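Local coordinates for protein aminopeptidase N (Francisella tularensis subsp. tularensis, PDB 5DLL) that releases N-terminal amino acids from peptides as a zinc metallopeptidase of the M1 family, and probably takes part in the turnover of intracellular peptides, at residues R358-R361 with S362-A366; E410-Q413 with K414-L418. All blocks are in the same frame, centred on the assembly; numbering follows the deposited sequence. Where two conformers were deposited one is given.

Interaction 1 of 2, residues R358-R361 with S362-A366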
ATOM      1  N   ARG A 358       5.221  -0.133 -10.938  0.50 45.03           N
ATOM      2  CA  ARG A 358       5.725  -1.501 -10.805  0.50 46.15           C
ATOM      3  C   ARG A 358       4.676  -2.422 -10.168  0.50 45.38           C
ATOM      4  O   ARG A 358       4.576  -3.592 -10.535  0.50 49.64           O
ATOM      5  CB  ARG A 358       7.025  -1.537  -9.986  0.50 46.83           C
ATOM      6  CG  ARG A 358       8.255  -0.956 -10.679  0.50 46.71           C
ATOM      7  CD  ARG A 358       8.294  -1.289 -12.161  0.50 47.74           C
ATOM      8  NE  ARG A 358       8.048  -2.706 -12.407  0.50 49.28           N
ATOM      9  CZ  ARG A 358       7.955  -3.251 -13.615  0.50 49.03           C
ATOM     10  NH1 ARG A 358       8.090  -2.498 -14.700  0.50 46.98           N
ATOM     11  NH2 ARG A 358       7.725  -4.551 -13.738  0.50 47.76           N
ATOM     12  N   ILE A 359       3.901  -1.887  -9.224  1.00 45.32           N
ATOM     13  CA  ILE A 359       2.794  -2.627  -8.592  1.00 43.43           C
ATOM     14  C   ILE A 359       1.670  -2.927  -9.581  1.00 40.93           C
ATOM     15  O   ILE A 359       1.140  -4.038  -9.594  1.00 43.74           O
ATOM     16  CB  ILE A 359       2.226  -1.865  -7.364  1.00 42.14           C
ATOM     17  CG1 ILE A 359       3.142  -2.071  -6.152  1.00 46.26           C
ATOM     18  CG2 ILE A 359       0.812  -2.316  -7.024  1.00 37.80           C
ATOM     19  CD1 ILE A 359       2.785  -1.218  -4.951  1.00 51.68           C
ATOM     20  N   ILE A 360       1.312  -1.943 -10.401  1.00 39.86           N
ATOM     21  CA  ILE A 360       0.254  -2.125 -11.396  1.00 40.53           C
ATOM     22  C   ILE A 360       0.657  -3.136 -12.470  1.00 42.03           C
ATOM     23  O   ILE A 360      -0.146  -3.979 -12.861  1.00 45.55           O
ATOM     24  CB  ILE A 360      -0.148  -0.795 -12.065  1.00 40.58           C
ATOM     25  CG1 ILE A 360      -0.703   0.185 -11.026  1.00 40.37           C
ATOM     26  CG2 ILE A 360      -1.179  -1.032 -13.166  1.00 40.86           C
ATOM     27  CD1 ILE A 360      -1.882  -0.341 -10.231  1.00 39.94           C
ATOM     28  N   ARG A 361       1.895  -3.058 -12.941  1.00 46.19           N
ATOM     29  CA  ARG A 361       2.381  -3.997 -13.955  1.00 53.35           C
ATOM     30  C   ARG A 361       2.641  -5.391 -13.401  1.00 54.16           C
ATOM     31  O   ARG A 361       2.469  -6.378 -14.110  1.00 64.82           O
ATOM     32  CB  ARG A 361       3.650  -3.462 -14.607  1.00 56.96           C
ATOM     33  CG  ARG A 361       3.393  -2.262 -15.491  1.00 57.12           C
ATOM     34  CD  ARG A 361       4.694  -1.691 -16.004  1.00 60.04           C
ATOM     35  NE  ARG A 361       4.469  -0.664 -17.010  1.00 58.03           N
ATOM     36  CZ  ARG A 361       5.415   0.134 -17.491  1.00 57.35           C
ATOM     37  NH1 ARG A 361       6.669   0.033 -17.060  1.00 59.93           N
ATOM     38  NH2 ARG A 361       5.103   1.043 -18.405  1.00 60.84           N
ATOM     39  N   SER A 362       3.064  -5.466 -12.141  1.00 60.52           N
ATOM     40  CA  SER A 362       3.274  -6.751 -11.477  1.00 59.76           C
ATOM     41  C   SER A 362       1.950  -7.342 -10.983  1.00 53.27           C
ATOM     42  O   SER A 362       1.364  -8.192 -11.651  1.00 56.90           O
ATOM     43  CB  SER A 362       4.275  -6.607 -10.324  1.00 60.70           C
ATOM     44  OG  SER A 362       4.536  -7.855  -9.716  1.00 72.91           O
ATOM     45  N   ALA A 363       1.460  -6.860  -9.843  1.00 53.96           N
ATOM     46  CA  ALA A 363       0.358  -7.510  -9.125  1.00 50.21           C
ATOM     47  C   ALA A 363      -1.015  -7.264  -9.741  1.00 46.67           C
ATOM     48  O   ALA A 363      -1.805  -8.196  -9.890  1.00 52.12           O
ATOM     49  CB  ALA A 363       0.355  -7.065  -7.671  1.00 47.22           C
ATOM     50  N   GLN A 364      -1.302  -6.013 -10.088  1.00 42.79           N
ATOM     51  CA  GLN A 364      -2.639  -5.637 -10.549  1.00 45.25           C
ATOM     52  C   GLN A 364      -2.949  -6.276 -11.898  1.00 52.67           C
ATOM     53  O   GLN A 364      -4.005  -6.884 -12.074  1.00 55.84           O
ATOM     54  CB  GLN A 364      -2.776  -4.115 -10.633  1.00 42.64           C
ATOM     55  CG  GLN A 364      -4.208  -3.602 -10.570  1.00 39.20           C
ATOM     56  CD  GLN A 364      -4.984  -3.839 -11.853  1.00 41.10           C
ATOM     57  OE1 GLN A 364      -4.484  -3.594 -12.952  1.00 49.93           O
ATOM     58  NE2 GLN A 364      -6.215  -4.318 -11.718  1.00 39.11           N
ATOM     59  N   PHE A 365      -2.024  -6.131 -12.842  1.00 54.11           N
ATOM     60  CA  PHE A 365      -2.132  -6.798 -14.140  1.00 51.79           C
ATOM     61  C   PHE A 365      -2.252  -8.310 -13.960  1.00 52.11           C
ATOM     62  O   PHE A 365      -3.037  -8.955 -14.656  1.00 55.34           O
ATOM     63  CB  PHE A 365      -0.918  -6.465 -15.020  1.00 52.89           C
ATOM     64  CG  PHE A 365      -1.010  -5.135 -15.738  1.00 52.03           C
ATOM     65  CD1 PHE A 365      -1.891  -4.134 -15.328  1.00 47.71           C
ATOM     66  CD2 PHE A 365      -0.177  -4.876 -16.822  1.00 51.94           C
ATOM     67  CE1 PHE A 365      -1.947  -2.922 -15.996  1.00 45.50           C
ATOM     68  CE2 PHE A 365      -0.233  -3.665 -17.491  1.00 46.80           C
ATOM     69  CZ  PHE A 365      -1.117  -2.688 -17.078  1.00 45.72           C
ATOM     70  N   ALA A 366      -1.483  -8.864 -13.022  1.00 54.69           N
ATOM     71  CA  ALA A 366      -1.527 -10.303 -12.726  1.00 56.37           C
ATOM     72  C   ALA A 366      -2.879 -10.737 -12.157  1.00 63.49           C
ATOM     73  O   ALA A 366      -3.349 -11.842 -12.442  1.00 65.16           O
ATOM     74  CB  ALA A 366      -0.407 -10.689 -11.768  1.00 52.96           C
TER

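Interaction 2 of 2, residues E410-Q413 with K414-L418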
ATOM      1  N   GLU A 410      -5.332  22.558 -11.101  1.00 50.94           N
ATOM      2  CA  GLU A 410      -6.237  23.630 -10.701  1.00 53.28           C
ATOM      3  C   GLU A 410      -7.690  23.163 -10.758  1.00 48.35           C
ATOM      4  O   GLU A 410      -8.451  23.376  -9.812  1.00 44.45           O
ATOM      5  CB  GLU A 410      -6.018  24.865 -11.580  1.00 58.24           C
ATOM      6  CG  GLU A 410      -6.509  26.174 -10.968  1.00 66.10           C
ATOM      7  CD  GLU A 410      -6.077  27.405 -11.757  1.00 70.06           C
ATOM      8  OE1 GLU A 410      -5.381  27.262 -12.787  1.00 69.21           O
ATOM      9  OE2 GLU A 410      -6.432  28.529 -11.341  1.00 74.95           O
ATOM     10  N   GLY A 411      -8.050  22.502 -11.858  1.00 48.75           N
ATOM     11  CA  GLY A 411      -9.401  21.974 -12.061  1.00 44.90           C
ATOM     12  C   GLY A 411      -9.738  20.763 -11.205  1.00 44.01           C
ATOM     13  O   GLY A 411     -10.901  20.524 -10.880  1.00 43.52           O
ATOM     14  N   PHE A 412      -8.719  19.987 -10.851  1.00 45.21           N
ATOM     15  CA  PHE A 412      -8.880  18.861  -9.941  1.00 42.34           C
ATOM     16  C   PHE A 412      -9.197  19.351  -8.528  1.00 44.44           C
ATOM     17  O   PHE A 412     -10.067  18.790  -7.861  1.00 55.63           O
ATOM     18  CB  PHE A 412      -7.610  18.012  -9.940  1.00 44.76           C
ATOM     19  CG  PHE A 412      -7.721  16.738  -9.145  1.00 40.80           C
ATOM     20  CD1 PHE A 412      -8.354  15.623  -9.682  1.00 41.88           C
ATOM     21  CD2 PHE A 412      -7.169  16.645  -7.874  1.00 37.41           C
ATOM     22  CE1 PHE A 412      -8.449  14.443  -8.960  1.00 38.21           C
ATOM     23  CE2 PHE A 412      -7.259  15.468  -7.149  1.00 40.52           C
ATOM     24  CZ  PHE A 412      -7.902  14.367  -7.692  1.00 37.73           C
ATOM     25  N   GLN A 413      -8.501  20.396  -8.081  1.00 44.45           N
ATOM     26  CA  GLN A 413      -8.791  21.029  -6.789  1.00 45.47           C
ATOM     27  C   GLN A 413     -10.165  21.709  -6.779  1.00 47.50           C
ATOM     28  O   GLN A 413     -10.850  21.700  -5.757  1.00 47.15           O
ATOM     29  CB  GLN A 413      -7.711  22.050  -6.416  1.00 46.56           C
ATOM     30  CG  GLN A 413      -6.324  21.469  -6.183  1.00 46.76           C
ATOM     31  CD  GLN A 413      -6.284  20.428  -5.082  1.00 52.37           C
ATOM     32  OE1 GLN A 413      -7.106  20.444  -4.162  1.00 56.32           O
ATOM     33  NE2 GLN A 413      -5.321  19.512  -5.170  1.00 49.50           N
ATOM     34  N   LYS A 414     -10.558  22.305  -7.904  1.00 50.91           N
ATOM     35  CA  LYS A 414     -11.932  22.811  -8.070  1.00 55.50           C
ATOM     36  C   LYS A 414     -12.962  21.698  -7.855  1.00 51.24           C
ATOM     37  O   LYS A 414     -14.040  21.936  -7.305  1.00 50.01           O
ATOM     38  CB  LYS A 414     -12.144  23.410  -9.468  1.00 58.40           C
ATOM     39  CG  LYS A 414     -11.643  24.830  -9.670  1.00 58.66           C
ATOM     40  CD  LYS A 414     -12.008  25.306 -11.071  1.00 66.19           C
ATOM     41  CE  LYS A 414     -11.557  26.735 -11.341  1.00 77.77           C
ATOM     42  NZ  LYS A 414     -10.078  26.868 -11.454  1.00 81.26           N
ATOM     43  N   GLY A 415     -12.630  20.494  -8.315  1.00 49.82           N
ATOM     44  CA  GLY A 415     -13.492  19.329  -8.151  1.00 47.72           C
ATOM     45  C   GLY A 415     -13.532  18.794  -6.731  1.00 46.68           C
ATOM     46  O   GLY A 415     -14.577  18.325  -6.281  1.00 47.97           O
ATOM     47  N   MET A 416     -12.395  18.845  -6.032  1.00 44.17           N
ATOM     48  CA  MET A 416     -12.339  18.486  -4.607  1.00 42.44           C
ATOM     49  C   MET A 416     -13.149  19.484  -3.791  1.00 47.09           C
ATOM     50  O   MET A 416     -13.961  19.099  -2.952  1.00 48.37           O
ATOM     51  CB  MET A 416     -10.899  18.486  -4.086  1.00 40.29           C
ATOM     52  CG  MET A 416      -9.982  17.460  -4.727  1.00 41.84           C
ATOM     53  SD  MET A 416     -10.512  15.763  -4.449  1.00 45.96           S
ATOM     54  CE  MET A 416     -10.409  15.663  -2.661  1.00 51.46           C
ATOM     55  N   LYS A 417     -12.906  20.769  -4.046  1.00 50.44           N
ATOM     56  CA  LYS A 417     -13.639  21.863  -3.411  1.00 55.04           C
ATOM     57  C   LYS A 417     -15.158  21.628  -3.474  1.00 54.19           C
ATOM     58  O   LYS A 417     -15.849  21.748  -2.458  1.00 53.05           O
ATOM     59  CB  LYS A 417     -13.261  23.189  -4.090  1.00 62.43           C
ATOM     60  CG  LYS A 417     -13.891  24.442  -3.496  1.00 81.15           C
ATOM     61  CD  LYS A 417     -13.035  25.057  -2.401  1.00 87.03           C
ATOM     62  CE  LYS A 417     -13.654  26.348  -1.883  1.00 86.67           C
ATOM     63  NZ  LYS A 417     -12.729  27.092  -0.986  1.00 85.88           N
ATOM     64  N   LEU A 418     -15.661  21.279  -4.659  1.00 50.57           N
ATOM     65  CA  LEU A 418     -17.095  21.028  -4.861  1.00 50.87           C
ATOM     66  C   LEU A 418     -17.548  19.712  -4.229  1.00 48.31           C
ATOM     67  O   LEU A 418     -18.655  19.621  -3.702  1.00 54.07           O
ATOM     68  CB  LEU A 418     -17.439  21.017  -6.355  1.00 51.09           C
ATOM     69  CG  LEU A 418     -18.935  20.963  -6.697  1.00 53.53           C
ATOM     70  CD1 LEU A 418     -19.643  22.227  -6.226  1.00 51.35           C
ATOM     71  CD2 LEU A 418     -19.154  20.743  -8.188  1.00 51.49           C
TER

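Interaction 1 of 2, residues R358-R361 with S362-A366
With chi1 at -62°, measured to CG1, the CG2 branch of I360 lies anti to the backbone N, while F365 folds its ring back along the helix, with CG anti to the carbonyl carbon (chi1 -82°); the methyl therefore meets the ring, CG2 of I360 lying 3.5 Å from CE1 of F365. The same ring reaches over the backbone of R361, whose CA sits over one face, 4.2 Å from the ring centroid, in a CH-pi contact. A flat aromatic suits this place because it can cover main chain and aliphatic side chain together. What brings residues five apart into line is a pi-type turn, or pi bulge, within the helix. O of I360 accepts N of F365 at 2.9 Å, and O of I359 accepts N of Q364 at 3.2 Å; A363 N reaches that same I359 oxygen only weakly. One residue earlier the ordinary alpha spacing still holds, with N of S362 2.9 Å from O of R358. Q364 lies alongside I360, its CB 3.9 Å from CD1 of I360, so its aliphatic part packs against the isoleucine, and its buried amide nitrogen NE2 is satisfied by D368 and T391. The extended chain of R361, long enough to reach helix 565-581, carries its guanidinium group to a salt bridge with D570. Helix 349-369 meets two other helices here: I359, I360 and Q364 touch helix 390-423, R358 and R361 lean on W569 of helix 565-581, and F365 meets T457 in a loop.

Interaction 2 of 2, residues E410-Q413 with K414-L418
From E410 to K417 the backbone keeps regular alpha-helical hydrogen bonding, each carbonyl from E410 to Q413 accepting the N-H four residues on, from K414 N to E410 O at 3.0 Å through to K417 N to Q413 O at 2.8 Å. Glycines fill the buried positions 411 and 415, where no side chain keeps neighbours off the main chain; O of G411 takes both N of G415 and the side-chain amide ND2 of N441. On the buried side F412 and M416 run side by side. With CG of F412 anti to its backbone N (chi1 -174°), the ring stands beside the methionine, CE2 of F412 lying 4.2 Å from CG of M416. SD of M416 is 4.8 Å from the centroid of the F412 ring, oblique to it: a Met-aromatic contact between residues one helical turn apart. It belongs to the catalytic domain of an M1 peptidase, and the M416 side chain is about 11 Å from that of the zinc ligand H313. A flexible, polarisable thioether suits packing among aromatic rings: M416 also touches F253 and F433, while F412 meets the rings of H404 and F337. On the exposed side E410 and K414 point the same way. K414 curls at its last torsion (chi4 70°), yet its NZ stays 4.0 Å from OE2 of E410, a loose attraction of opposite charges beyond salt-bridge range. NE2 of the partly exposed Q413 is hydrogen-bonded to E409.

Both contacts lie within single helices of the M1 peptidase domain, and the two helices are themselves neighbours: interaction 1, on helix 349-369, touches the beginning of helix 390-423, whose later turns carry interaction 2. Their nearest atoms are nonetheless about 16 Å apart. Interaction 1 is centred about 13 Å from the centre of the chain; its buried I360, Q364 and F365 mix apolar contact with a hydrogen-bonded amide, and a widened turn aligns residues five apart. Interaction 2, more peripheral at about 25 Å, keeps regular four-residue spacing, pairs sulfur with an aromatic ring on its buried side, and leaves exposed opposite charges only loosely associated, whereas R361 of interaction 1 forms a salt bridge.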